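Local coordinates for transmembrane oligosaccharyl transferase (Archaeoglobus fulgidus, PDB 3WAJ), which is a membrane-embedded oligosaccharyl transferase of the archaeal STT3/AglB family, with a transmembrane GT-C part followed by a large globular C-terminal part, at residues A[589-594]-A[633-638]; A[613-618]-A[681-686]; A[673-678]-A[745-750]; A[760-765]-A[808-813]. All coordinates share one frame; numbering follows the deposited sequence.

Contact 1 (A[589-594]-A[633-638]); sequences TAENES and AEKYYG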
loop_
_atom_site.group_PDB
_atom_site.type_symbol
_atom_site.label_atom_id
_atom_site.label_comp_id
_atom_site.label_asym_id
_atom_site.label_seq_id
_atom_site.Cartn_x
_atom_site.Cartn_y
_atom_site.Cartn_z
ATOM N N THR A 589 -7.757 19.974 0.151
ATOM C CA THR A 589 -8.957 20.397 0.874
ATOM C C THR A 589 -8.911 21.875 1.210
ATOM O O THR A 589 -9.726 22.366 2.001
ATOM C CB THR A 589 -9.146 19.651 2.187
ATOM O OG1 THR A 589 -8.114 20.058 3.081
ATOM C CG2 THR A 589 -9.114 18.122 1.981
ATOM N N ALA A 590 -7.927 22.568 0.646
ATOM C CA ALA A 590 -7.762 23.991 0.906
ATOM C C ALA A 590 -8.959 24.728 0.314
ATOM O O ALA A 590 -9.346 24.503 -0.850
ATOM C CB ALA A 590 -6.469 24.503 0.312
ATOM N N GLU A 591 -9.536 25.615 1.113
ATOM C CA GLU A 591 -10.787 26.258 0.755
ATOM C C GLU A 591 -10.640 27.594 0.044
ATOM O O GLU A 591 -11.639 28.238 -0.266
ATOM C CB GLU A 591 -11.681 26.377 1.980
ATOM C CG GLU A 591 -12.254 25.037 2.405
ATOM C CD GLU A 591 -12.608 24.999 3.869
ATOM O OE1 GLU A 591 -12.641 26.080 4.498
ATOM O OE2 GLU A 591 -12.842 23.887 4.390
ATOM N N ASN A 592 -9.403 27.999 -0.232
ATOM C CA ASN A 592 -9.140 29.122 -1.145
ATOM C C ASN A 592 -7.790 28.956 -1.840
ATOM O O ASN A 592 -6.930 28.205 -1.373
ATOM C CB ASN A 592 -9.243 30.480 -0.429
ATOM C CG ASN A 592 -8.383 30.545 0.807
ATOM O OD1 ASN A 592 -7.166 30.767 0.722
ATOM N ND2 ASN A 592 -9.002 30.341 1.974
ATOM N N GLU A 593 -7.598 29.645 -2.959
ATOM C CA GLU A 593 -6.362 29.472 -3.712
ATOM C C GLU A 593 -5.121 29.979 -2.950
ATOM O O GLU A 593 -4.052 29.390 -3.065
ATOM C CB GLU A 593 -6.465 30.114 -5.103
ATOM C CG GLU A 593 -5.359 29.671 -6.048
ATOM C CD GLU A 593 -5.470 30.276 -7.435
ATOM O OE1 GLU A 593 -6.336 31.155 -7.655
ATOM O OE2 GLU A 593 -4.681 29.869 -8.312
ATOM N N SER A 594 -5.273 31.053 -2.173
ATOM C CA SER A 594 -4.165 31.613 -1.385
ATOM C C SER A 594 -3.539 30.606 -0.433
ATOM O O SER A 594 -2.312 30.487 -0.374
ATOM C CB SER A 594 -4.624 32.829 -0.578
ATOM O OG SER A 594 -5.382 33.687 -1.395
ATOM N N ALA A 633 -14.602 16.246 9.073
ATOM C CA ALA A 633 -14.683 15.906 7.656
ATOM C C ALA A 633 -16.133 15.886 7.152
ATOM O O ALA A 633 -16.394 16.094 5.958
ATOM C CB ALA A 633 -13.996 14.575 7.384
ATOM N N GLU A 634 -17.074 15.645 8.059
ATOM C CA GLU A 634 -18.472 15.523 7.667
ATOM C C GLU A 634 -19.106 16.826 7.164
ATOM O O GLU A 634 -20.194 16.815 6.591
ATOM C CB GLU A 634 -19.295 14.876 8.783
ATOM C CG GLU A 634 -19.085 13.358 8.878
ATOM C CD GLU A 634 -19.786 12.589 7.755
ATOM O OE1 GLU A 634 -20.650 13.182 7.073
ATOM O OE2 GLU A 634 -19.479 11.390 7.555
ATOM N N LYS A 635 -18.419 17.941 7.367
ATOM C CA LYS A 635 -18.897 19.226 6.879
ATOM C C LYS A 635 -18.729 19.339 5.360
ATOM O O LYS A 635 -19.225 20.286 4.735
ATOM C CB LYS A 635 -18.159 20.375 7.575
ATOM C CG LYS A 635 -16.727 20.593 7.059
ATOM C CD LYS A 635 -15.968 21.666 7.860
ATOM C CE LYS A 635 -14.545 21.833 7.321
ATOM N NZ LYS A 635 -13.915 23.146 7.674
ATOM N N TYR A 636 -18.019 18.389 4.760
ATOM C CA TYR A 636 -17.875 18.404 3.306
ATOM C C TYR A 636 -19.065 17.713 2.603
ATOM O O TYR A 636 -19.150 17.711 1.382
ATOM C CB TYR A 636 -16.514 17.830 2.877
ATOM C CG TYR A 636 -15.332 18.712 3.268
ATOM C CD1 TYR A 636 -14.541 18.409 4.366
ATOM C CD2 TYR A 636 -15.025 19.859 2.542
ATOM C CE1 TYR A 636 -13.462 19.218 4.728
ATOM C CE2 TYR A 636 -13.955 20.680 2.896
ATOM C CZ TYR A 636 -13.177 20.355 3.982
ATOM O OH TYR A 636 -12.116 21.173 4.321
ATOM N N TYR A 637 -19.998 17.167 3.384
ATOM C CA TYR A 637 -21.122 16.406 2.831
ATOM C C TYR A 637 -22.502 16.875 3.295
ATOM O O TYR A 637 -22.656 17.362 4.416
ATOM C CB TYR A 637 -20.920 14.902 3.074
ATOM C CG TYR A 637 -19.675 14.415 2.381
ATOM C CD1 TYR A 637 -19.704 14.091 1.027
ATOM C CD2 TYR A 637 -18.456 14.340 3.054
ATOM C CE1 TYR A 637 -18.561 13.670 0.366
ATOM C CE2 TYR A 637 -17.303 13.910 2.403
ATOM C CZ TYR A 637 -17.367 13.578 1.051
ATOM O OH TYR A 637 -16.252 13.155 0.367
ATOM N N GLY A 638 -23.487 16.754 2.399
ATOM C CA GLY A 638 -24.868 17.135 2.665
ATOM C C GLY A 638 -25.729 15.893 2.703
ATOM O O GLY A 638 -25.409 14.941 3.437
#
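Glu591 meets Lys635 and Tyr636 with a single oxygen, OE2. The ionic part is a salt bridge, with OE2 of Glu591 3.5 Å from NZ of Lys635. The two side chains reach for each other from opposite directions, both extended beyond CG. Glu591 is partly exposed and Lys635 is exposed, so this pair lies at the outer side of the contact.

Tyr636, which is buried, meets the same oxygen. Its CG is anti to the carbonyl carbon (chi1 -68°), which helps direct the ring toward Glu591. OE2 of Glu591 is 2.8 Å from OH of Tyr636, with the carboxylate and ring planes 60° apart. The hydrogen bond of this hydroxyl, however, goes to Glu627. Two acidic groups thus flank one phenol. Lys635 and, weakly, Lys577 may offset the charge of Glu591.

Apolar contact is slight. CB of Thr589 is 4.0 Å from OH of Tyr636. Within its own segment, Lys635 places CG over one face of the Tyr636 ring, offset toward the rim.

Residues 589-592 form the turn between helices 584-588 and 593-602, and 593-594 begin the second, with Asn592 as its N-cap. The 3-10 turn 634-636 follows helix 630-633 and leads toward strand 640-643. Helix 619-627 touches both Thr589 and Tyr636.

Contact 2 (A[613-618]-A[681-686]); sequences EMETGK and KLHLFD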
loop_
_atom_site.group_PDB
_atom_site.type_symbol
_atom_site.label_atom_id
_atom_site.label_comp_id
_atom_site.label_asym_id
_atom_site.label_seq_id
_atom_site.Cartn_x
_atom_site.Cartn_y
_atom_site.Cartn_z
ATOM N N GLU A 613 -10.977 9.449 -8.266
ATOM C CA GLU A 613 -11.141 8.849 -6.949
ATOM C C GLU A 613 -10.929 9.899 -5.860
ATOM O O GLU A 613 -11.700 9.982 -4.901
ATOM C CB GLU A 613 -10.194 7.653 -6.788
ATOM C CG GLU A 613 -10.586 6.462 -7.659
ATOM C CD GLU A 613 -9.760 5.212 -7.392
ATOM O OE1 GLU A 613 -10.179 4.116 -7.831
ATOM O OE2 GLU A 613 -8.692 5.327 -6.754
ATOM N N MET A 614 -9.868 10.680 -6.025
ATOM C CA MET A 614 -9.638 11.883 -5.234
ATOM C C MET A 614 -10.850 12.813 -5.229
ATOM O O MET A 614 -11.210 13.382 -4.198
ATOM C CB MET A 614 -8.409 12.612 -5.778
ATOM C CG MET A 614 -7.101 11.870 -5.468
ATOM S SD MET A 614 -5.661 12.503 -6.345
ATOM C CE MET A 614 -5.710 14.232 -5.793
ATOM N N GLU A 615 -11.486 12.954 -6.387
ATOM C CA GLU A 615 -12.648 13.822 -6.497
ATOM C C GLU A 615 -13.832 13.227 -5.738
ATOM O O GLU A 615 -14.584 13.942 -5.082
ATOM C CB GLU A 615 -13.026 14.027 -7.975
ATOM C CG GLU A 615 -14.283 14.857 -8.213
ATOM C CD GLU A 615 -14.686 14.895 -9.690
ATOM O OE1 GLU A 615 -14.951 13.813 -10.248
ATOM O OE2 GLU A 615 -14.738 15.994 -10.295
ATOM N N THR A 616 -13.979 11.908 -5.819
ATOM C CA THR A 616 -15.147 11.239 -5.267
ATOM C C THR A 616 -14.862 10.394 -4.027
ATOM O O THR A 616 -14.863 10.904 -2.918
ATOM C CB THR A 616 -15.851 10.395 -6.327
ATOM O OG1 THR A 616 -14.975 9.341 -6.741
ATOM C CG2 THR A 616 -16.220 11.259 -7.528
ATOM N N GLY A 617 -14.639 9.100 -4.213
ATOM C CA GLY A 617 -14.592 8.156 -3.101
ATOM C C GLY A 617 -13.524 8.419 -2.053
ATOM O O GLY A 617 -13.755 8.235 -0.857
ATOM N N LYS A 618 -12.350 8.855 -2.495
ATOM C CA LYS A 618 -11.265 9.094 -1.571
ATOM C C LYS A 618 -11.285 10.509 -1.005
ATOM O O LYS A 618 -10.420 10.845 -0.191
ATOM C CB LYS A 618 -9.903 8.822 -2.240
ATOM C CG LYS A 618 -9.711 7.414 -2.796
ATOM C CD LYS A 618 -8.274 7.246 -3.299
ATOM C CE LYS A 618 -7.992 5.793 -3.689
ATOM N NZ LYS A 618 -6.813 5.696 -4.631
ATOM N N LYS A 681 -12.274 22.383 -7.414
ATOM C CA LYS A 681 -11.945 23.399 -8.413
ATOM C C LYS A 681 -11.096 22.801 -9.525
ATOM O O LYS A 681 -11.233 23.154 -10.683
ATOM C CB LYS A 681 -11.197 24.563 -7.757
ATOM C CG LYS A 681 -12.072 25.454 -6.905
ATOM C CD LYS A 681 -11.254 26.483 -6.155
ATOM C CE LYS A 681 -12.132 27.448 -5.360
ATOM N NZ LYS A 681 -11.294 28.461 -4.690
ATOM N N LEU A 682 -10.214 21.884 -9.148
ATOM C CA LEU A 682 -9.330 21.231 -10.097
ATOM C C LEU A 682 -10.059 20.147 -10.898
ATOM O O LEU A 682 -10.151 20.206 -12.124
ATOM C CB LEU A 682 -8.113 20.640 -9.366
ATOM C CG LEU A 682 -7.064 21.679 -8.951
ATOM C CD1 LEU A 682 -6.021 21.089 -7.981
ATOM C CD2 LEU A 682 -6.376 22.247 -10.194
ATOM N N HIS A 683 -10.596 19.152 -10.207
ATOM C CA HIS A 683 -11.127 18.023 -10.933
ATOM C C HIS A 683 -12.538 18.260 -11.431
ATOM O O HIS A 683 -12.878 17.815 -12.530
ATOM C CB HIS A 683 -11.040 16.722 -10.136
ATOM C CG HIS A 683 -10.902 15.518 -11.007
ATOM N ND1 HIS A 683 -9.722 14.812 -11.116
ATOM C CD2 HIS A 683 -11.786 14.913 -11.831
ATOM C CE1 HIS A 683 -9.895 13.814 -11.969
ATOM N NE2 HIS A 683 -11.138 13.855 -12.418
ATOM N N LEU A 684 -13.361 18.954 -10.646
ATOM C CA LEU A 684 -14.768 19.112 -11.025
ATOM C C LEU A 684 -14.948 20.303 -11.958
ATOM O O LEU A 684 -15.591 20.185 -12.991
ATOM C CB LEU A 684 -15.684 19.217 -9.801
ATOM C CG LEU A 684 -17.185 19.037 -10.078
ATOM C CD1 LEU A 684 -17.797 18.039 -9.125
ATOM C CD2 LEU A 684 -17.947 20.364 -10.022
ATOM N N PHE A 685 -14.351 21.439 -11.613
ATOM C CA PHE A 685 -14.455 22.631 -12.456
ATOM C C PHE A 685 -13.320 22.763 -13.484
ATOM O O PHE A 685 -13.223 23.788 -14.168
ATOM C CB PHE A 685 -14.539 23.903 -11.586
ATOM C CG PHE A 685 -15.735 23.933 -10.664
ATOM C CD1 PHE A 685 -16.997 24.266 -11.145
ATOM C CD2 PHE A 685 -15.598 23.631 -9.325
ATOM C CE1 PHE A 685 -18.100 24.296 -10.297
ATOM C CE2 PHE A 685 -16.692 23.657 -8.475
ATOM C CZ PHE A 685 -17.945 23.991 -8.964
ATOM N N ASP A 686 -12.468 21.738 -13.585
ATOM C CA ASP A 686 -11.386 21.719 -14.571
ATOM C C ASP A 686 -10.434 22.891 -14.399
ATOM O O ASP A 686 -9.800 23.352 -15.345
ATOM C CB ASP A 686 -11.960 21.648 -16.011
ATOM C CG ASP A 686 -12.631 20.296 -16.307
ATOM O OD1 ASP A 686 -12.039 19.252 -15.935
ATOM O OD2 ASP A 686 -13.768 20.285 -16.850
#
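Glu615 sets its carboxylate against the backbone of His683 and Leu684, where two short helices of the globular part, 612-615 and 678-684, come to their C-terminal ends. The second helix finishes in a wider, pi-type turn.

No hydrogen bond forms across the segments, although a carboxylate carries the contact. CG of Glu615 is anti to its own N (chi1 177°), and the extended chain carries OE2 to 3.2 Å from Leu684 CA. The angle to Leu684 N is too poor for a bond. Glu615 OE2 also lies 3.4 Å from His683 O. These two acceptors are probably mildly unfavourable together, and Lys772, bonded to His683 O, may ease this.

Against the imidazole, OE2 lies at the ring edge, near its plane. ND1 of His683 is bonded to Ser610, which probably fixes the ring's rotation.

Beside the contact, the turn after helix 612-615 is closed by Lys618 N to Glu613 O, 2.7 Å, and by an ion pair. Lys618 NZ, which also pairs with Asp552, donates to Glu613 OE2 at 2.9 Å.

Contact 3 (A[673-678]-A[745-750]); sequences LYYSTM and VLYKYA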
loop_
_atom_site.group_PDB
_atom_site.type_symbol
_atom_site.label_atom_id
_atom_site.label_comp_id
_atom_site.label_asym_id
_atom_site.label_seq_id
_atom_site.Cartn_x
_atom_site.Cartn_y
_atom_site.Cartn_z
ATOM N N LEU A 673 -19.413 23.571 0.902
ATOM C CA LEU A 673 -17.989 23.665 1.226
ATOM C C LEU A 673 -17.096 22.928 0.227
ATOM O O LEU A 673 -16.112 23.479 -0.264
ATOM C CB LEU A 673 -17.735 23.127 2.620
ATOM C CG LEU A 673 -16.961 24.098 3.496
ATOM C CD1 LEU A 673 -17.762 25.384 3.681
ATOM C CD2 LEU A 673 -16.688 23.439 4.821
ATOM N N TYR A 674 -17.450 21.683 -0.064
ATOM C CA TYR A 674 -16.725 20.876 -1.034
ATOM C C TYR A 674 -16.385 21.660 -2.318
ATOM O O TYR A 674 -15.224 21.689 -2.756
ATOM C CB TYR A 674 -17.535 19.603 -1.333
ATOM C CG TYR A 674 -16.997 18.750 -2.464
ATOM C CD1 TYR A 674 -17.397 18.974 -3.785
ATOM C CD2 TYR A 674 -16.088 17.721 -2.215
ATOM C CE1 TYR A 674 -16.911 18.202 -4.826
ATOM C CE2 TYR A 674 -15.589 16.940 -3.254
ATOM C CZ TYR A 674 -16.015 17.183 -4.555
ATOM O OH TYR A 674 -15.536 16.421 -5.594
ATOM N N TYR A 675 -17.386 22.338 -2.885
ATOM C CA TYR A 675 -17.191 23.041 -4.147
ATOM C C TYR A 675 -16.180 24.186 -4.105
ATOM O O TYR A 675 -15.781 24.714 -5.146
ATOM C CB TYR A 675 -18.538 23.464 -4.733
ATOM C CG TYR A 675 -19.388 22.251 -5.023
ATOM C CD1 TYR A 675 -19.260 21.566 -6.225
ATOM C CD2 TYR A 675 -20.281 21.754 -4.072
ATOM C CE1 TYR A 675 -20.025 20.448 -6.485
ATOM C CE2 TYR A 675 -21.042 20.636 -4.324
ATOM C CZ TYR A 675 -20.912 19.988 -5.531
ATOM O OH TYR A 675 -21.680 18.866 -5.794
ATOM N N SER A 676 -15.742 24.533 -2.900
ATOM C CA SER A 676 -14.692 25.536 -2.725
ATOM C C SER A 676 -13.295 24.937 -2.559
ATOM O O SER A 676 -12.301 25.651 -2.585
ATOM C CB SER A 676 -14.999 26.413 -1.520
ATOM O OG SER A 676 -16.054 27.274 -1.842
ATOM N N THR A 677 -13.216 23.631 -2.375
ATOM C CA THR A 677 -11.917 23.009 -2.173
ATOM C C THR A 677 -11.141 22.992 -3.476
ATOM O O THR A 677 -11.744 23.031 -4.566
ATOM C CB THR A 677 -12.057 21.584 -1.635
ATOM O OG1 THR A 677 -12.625 20.751 -2.657
ATOM C CG2 THR A 677 -12.939 21.592 -0.389
ATOM N N MET A 678 -9.814 22.928 -3.359
ATOM C CA MET A 678 -8.949 22.787 -4.524
ATOM C C MET A 678 -9.272 21.525 -5.311
ATOM O O MET A 678 -9.220 21.527 -6.542
ATOM C CB MET A 678 -7.477 22.764 -4.112
ATOM C CG MET A 678 -6.918 24.115 -3.803
ATOM S SD MET A 678 -6.820 25.178 -5.265
ATOM C CE MET A 678 -5.679 24.206 -6.254
ATOM N N VAL A 745 -20.825 13.216 -12.477
ATOM C CA VAL A 745 -21.965 13.813 -13.173
ATOM C C VAL A 745 -22.992 14.292 -12.154
ATOM O O VAL A 745 -23.462 15.419 -12.228
ATOM C CB VAL A 745 -22.618 12.843 -14.201
ATOM C CG1 VAL A 745 -23.931 13.393 -14.680
ATOM C CG2 VAL A 745 -21.687 12.631 -15.403
ATOM N N LEU A 746 -23.312 13.447 -11.181
ATOM C CA LEU A 746 -24.268 13.845 -10.157
ATOM C C LEU A 746 -23.759 15.000 -9.264
ATOM O O LEU A 746 -24.523 15.903 -8.906
ATOM C CB LEU A 746 -24.705 12.631 -9.334
ATOM C CG LEU A 746 -25.468 11.572 -10.141
ATOM C CD1 LEU A 746 -25.895 10.386 -9.260
ATOM C CD2 LEU A 746 -26.674 12.202 -10.827
ATOM N N TYR A 747 -22.477 14.973 -8.911
ATOM C CA TYR A 747 -21.868 16.058 -8.147
ATOM C C TYR A 747 -22.076 17.380 -8.869
ATOM O O TYR A 747 -22.434 18.385 -8.249
ATOM C CB TYR A 747 -20.361 15.838 -8.034
ATOM C CG TYR A 747 -19.923 14.897 -6.955
ATOM C CD1 TYR A 747 -20.816 14.034 -6.348
ATOM C CD2 TYR A 747 -18.609 14.893 -6.521
ATOM C CE1 TYR A 747 -20.403 13.177 -5.335
ATOM C CE2 TYR A 747 -18.185 14.046 -5.504
ATOM C CZ TYR A 747 -19.085 13.189 -4.919
ATOM O OH TYR A 747 -18.657 12.330 -3.922
ATOM N N LYS A 748 -21.824 17.370 -10.181
ATOM C CA LYS A 748 -21.965 18.564 -11.013
ATOM C C LYS A 748 -23.408 19.007 -11.091
ATOM O O LYS A 748 -23.711 20.203 -11.014
ATOM C CB LYS A 748 -21.438 18.304 -12.431
ATOM C CG LYS A 748 -19.957 18.100 -12.480
ATOM C CD LYS A 748 -19.454 17.834 -13.895
ATOM C CE LYS A 748 -17.926 17.842 -13.882
ATOM N NZ LYS A 748 -17.313 17.231 -15.081
ATOM N N TYR A 749 -24.298 18.037 -11.267
ATOM C CA TYR A 749 -25.743 18.304 -11.263
ATOM C C TYR A 749 -26.172 18.967 -9.952
ATOM O O TYR A 749 -26.798 20.023 -9.974
ATOM C CB TYR A 749 -26.521 17.008 -11.495
ATOM C CG TYR A 749 -28.024 17.147 -11.347
ATOM C CD1 TYR A 749 -28.772 17.921 -12.239
ATOM C CD2 TYR A 749 -28.701 16.466 -10.337
ATOM C CE1 TYR A 749 -30.150 18.036 -12.103
ATOM C CE2 TYR A 749 -30.073 16.565 -10.188
ATOM C CZ TYR A 749 -30.799 17.351 -11.070
ATOM O OH TYR A 749 -32.166 17.425 -10.911
ATOM N N ALA A 750 -25.804 18.352 -8.823
ATOM C CA ALA A 750 -26.066 18.909 -7.494
ATOM C C ALA A 750 -25.609 20.360 -7.365
ATOM O O ALA A 750 -26.346 21.214 -6.860
ATOM C CB ALA A 750 -25.399 18.070 -6.436
#
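Tyr675 and Tyr674 face Tyr747 from the helical turn that leads into helix 678-684. Tyr747 stands on helix 740-755, so the turn just before a helix packs against the middle of a longer one. Thr677 is the N-cap of the shorter helix, and its OG1 also donates to Tyr674 O.

The tight part is polar. Tyr675 OH donates to the helix carbonyl Tyr747 O at 2.6 Å. It comes in well off the carbonyl axis, with a C=O...donor angle of 123°, and is tilted out of the carbonyl plane. CG is anti to N in Tyr674 (chi1 172°) but anti to the carbonyl carbon in Tyr675, which helps the two rings diverge. Within the segment, CD1 of Tyr674 still covers the centre of one Tyr675 ring face.

The rest is ordinary ring packing with no bond across it. The rings of Tyr674 and Tyr747 meet obliquely, planes at 79° and centroids 5.5 Å apart. Tyr674 OH is bonded to Glu615 O. All four touching residues are buried, so no side of the contact faces solvent. Ala750 CB approaches Tyr675 OH only to 3.9 Å.

Contact 4 (A[760-765]-A[808-813]); sequences GIPVKI and EYWQTV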
loop_
_atom_site.group_PDB
_atom_site.type_symbol
_atom_site.label_atom_id
_atom_site.label_comp_id
_atom_site.label_asym_id
_atom_site.label_seq_id
_atom_site.Cartn_x
_atom_site.Cartn_y
_atom_site.Cartn_z
ATOM N N GLY A 760 -22.012 32.681 -10.310
ATOM C CA GLY A 760 -20.960 31.762 -9.898
ATOM C C GLY A 760 -20.314 30.987 -11.043
ATOM O O GLY A 760 -20.769 31.048 -12.190
ATOM N N ILE A 761 -19.249 30.256 -10.727
ATOM C CA ILE A 761 -18.519 29.459 -11.711
ATOM C C ILE A 761 -19.422 28.387 -12.331
ATOM O O ILE A 761 -19.939 27.523 -11.621
ATOM C CB ILE A 761 -17.307 28.776 -11.048
ATOM C CG1 ILE A 761 -16.272 29.822 -10.614
ATOM C CG2 ILE A 761 -16.706 27.710 -11.958
ATOM C CD1 ILE A 761 -15.599 30.573 -11.753
ATOM N N PRO A 762 -19.626 28.436 -13.662
ATOM C CA PRO A 762 -20.512 27.418 -14.254
ATOM C C PRO A 762 -19.741 26.156 -14.553
ATOM O O PRO A 762 -18.516 26.233 -14.678
ATOM C CB PRO A 762 -20.965 28.061 -15.568
ATOM C CG PRO A 762 -19.818 28.968 -15.942
ATOM C CD PRO A 762 -19.251 29.485 -14.631
ATOM N N VAL A 763 -20.444 25.028 -14.671
ATOM C CA VAL A 763 -19.825 23.755 -15.006
ATOM C C VAL A 763 -20.778 22.942 -15.889
ATOM O O VAL A 763 -21.982 22.881 -15.626
ATOM C CB VAL A 763 -19.459 22.959 -13.726
ATOM C CG1 VAL A 763 -20.712 22.638 -12.920
ATOM C CG2 VAL A 763 -18.693 21.678 -14.068
ATOM N N LYS A 764 -20.260 22.323 -16.946
ATOM C CA LYS A 764 -21.131 21.504 -17.779
ATOM C C LYS A 764 -21.385 20.155 -17.126
ATOM O O LYS A 764 -20.493 19.581 -16.484
ATOM C CB LYS A 764 -20.587 21.347 -19.206
ATOM C CG LYS A 764 -20.805 22.585 -20.043
ATOM C CD LYS A 764 -20.495 22.364 -21.518
ATOM C CE LYS A 764 -19.039 21.986 -21.749
ATOM N NZ LYS A 764 -18.635 22.209 -23.171
ATOM N N ILE A 765 -22.616 19.665 -17.277
ATOM C CA ILE A 765 -22.980 18.350 -16.761
ATOM C C ILE A 765 -22.499 17.297 -17.763
ATOM O O ILE A 765 -23.145 17.048 -18.778
ATOM C CB ILE A 765 -24.488 18.271 -16.453
ATOM C CG1 ILE A 765 -24.812 19.301 -15.372
ATOM C CG2 ILE A 765 -24.878 16.857 -16.001
ATOM C CD1 ILE A 765 -26.234 19.305 -14.935
ATOM N N GLU A 808 -15.437 25.813 -20.023
ATOM C CA GLU A 808 -15.148 27.238 -19.954
ATOM C C GLU A 808 -14.257 27.568 -18.766
ATOM O O GLU A 808 -14.536 27.146 -17.634
ATOM C CB GLU A 808 -16.451 28.044 -19.879
ATOM C CG GLU A 808 -17.239 28.063 -21.178
ATOM C CD GLU A 808 -16.444 28.660 -22.328
ATOM O OE1 GLU A 808 -15.929 29.798 -22.192
ATOM O OE2 GLU A 808 -16.321 27.976 -23.365
ATOM N N TYR A 809 -13.171 28.295 -19.025
ATOM C CA TYR A 809 -12.411 28.919 -17.950
ATOM C C TYR A 809 -13.086 30.245 -17.619
ATOM O O TYR A 809 -13.356 31.056 -18.509
ATOM C CB TYR A 809 -10.952 29.172 -18.356
ATOM C CG TYR A 809 -10.176 29.952 -17.302
ATOM C CD1 TYR A 809 -9.545 29.295 -16.256
ATOM C CD2 TYR A 809 -10.092 31.346 -17.340
ATOM C CE1 TYR A 809 -8.842 29.996 -15.275
ATOM C CE2 TYR A 809 -9.389 32.055 -16.359
ATOM C CZ TYR A 809 -8.768 31.369 -15.334
ATOM O OH TYR A 809 -8.070 32.041 -14.357
ATOM N N TRP A 810 -13.362 30.465 -16.339
ATOM C CA TRP A 810 -13.926 31.733 -15.883
ATOM C C TRP A 810 -13.147 32.247 -14.687
ATOM O O TRP A 810 -12.717 31.465 -13.846
ATOM C CB TRP A 810 -15.380 31.546 -15.449
ATOM C CG TRP A 810 -16.385 31.537 -16.555
ATOM C CD1 TRP A 810 -16.948 30.442 -17.153
ATOM C CD2 TRP A 810 -16.978 32.683 -17.179
ATOM N NE1 TRP A 810 -17.845 30.836 -18.114
ATOM C CE2 TRP A 810 -17.884 32.207 -18.152
ATOM C CE3 TRP A 810 -16.829 34.064 -17.010
ATOM C CZ2 TRP A 810 -18.636 33.070 -18.958
ATOM C CZ3 TRP A 810 -17.577 34.919 -17.812
ATOM C CH2 TRP A 810 -18.469 34.418 -18.771
ATOM N N GLN A 811 -12.974 33.558 -14.608
ATOM C CA GLN A 811 -12.526 34.176 -13.368
ATOM C C GLN A 811 -13.198 35.533 -13.269
ATOM O O GLN A 811 -13.329 36.233 -14.277
ATOM C CB GLN A 811 -10.999 34.320 -13.316
ATOM C CG GLN A 811 -10.484 34.786 -11.957
ATOM C CD GLN A 811 -8.985 35.025 -11.946
ATOM O OE1 GLN A 811 -8.267 34.598 -12.853
ATOM N NE2 GLN A 811 -8.506 35.718 -10.920
ATOM N N THR A 812 -13.654 35.892 -12.070
ATOM C CA THR A 812 -14.282 37.193 -11.863
ATOM C C THR A 812 -13.580 37.935 -10.741
ATOM O O THR A 812 -13.317 37.375 -9.672
ATOM C CB THR A 812 -15.796 37.094 -11.589
ATOM O OG1 THR A 812 -16.463 36.672 -12.780
ATOM C CG2 THR A 812 -16.359 38.452 -11.196
ATOM N N VAL A 813 -13.285 39.203 -11.001
ATOM C CA VAL A 813 -12.441 39.992 -10.124
ATOM C C VAL A 813 -13.149 41.268 -9.672
ATOM O O VAL A 813 -13.733 41.994 -10.483
ATOM C CB VAL A 813 -11.095 40.282 -10.817
ATOM C CG1 VAL A 813 -10.697 41.733 -10.687
ATOM C CG2 VAL A 813 -10.020 39.360 -10.272
HETATM O O HOH W 1 -16.475 27.279 -15.734
#
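Ile761 and Trp810 are the closest pair of the two backbones, their CA atoms 6.6 Å apart, and no direct hydrogen bond joins the irregular segment 760-765 to the strand 808-813. A water lies between the carbonyls of Pro762 and Glu808. It is 2.7 Å from Glu808 O, but its 2.5 Å to Pro762 O is very short, and a bridge through it is doubtful. The same water sits at the edge of the Trp810 indole, in its plane.

Trp810 meets Pro762 with its indole and Ile761 with its CB and carbonyl. CG of Pro762 comes to 3.4 Å from CD1 of the indole and 3.5 Å from its NE1. The proline lies roughly perpendicular to the tryptophan side chain. Strand 806-814 is, within this chain, an outermost strand of a four-stranded antiparallel sheet in the long peripheral domain. One edge pairs with strand 792-800, as in Tyr809 and Ala797.

Ile761 makes the second apolar touch. Its chi2 of -66° bends the chain, and CD1 reaches Trp810 CB at 3.8 Å. The two side chains run antiparallel alongside each other. Ile761 also rests on Phe685, and its carbonyl accepts from Tyr751 OH.

Contacts 2 and 3 are buried, contact 1 is partly buried, and contact 4 lies at the surface. Helix 678-684 ties the first three together: contact 3 lies on the turn before it and contact 2 on its end, while Ala590 O of contact 1 probably bonds Met678 N. Contacts 2 and 3 have centres about 8 Å apart. They meet through Leu684 and Tyr747 and a probable bond from Tyr674 OH to Glu615 O. Contact 4 joins the loop after helix 740-755 to the peripheral sheet. Val763 packs on Phe685 of contact 2, and Ile765 on Val745 and Tyr749 of contact 3. A salt bridge marks contact 1, a buried carboxylate without a bond across the segments contact 2, a buried hydrogen bond contact 3, and apolar touches contact 4.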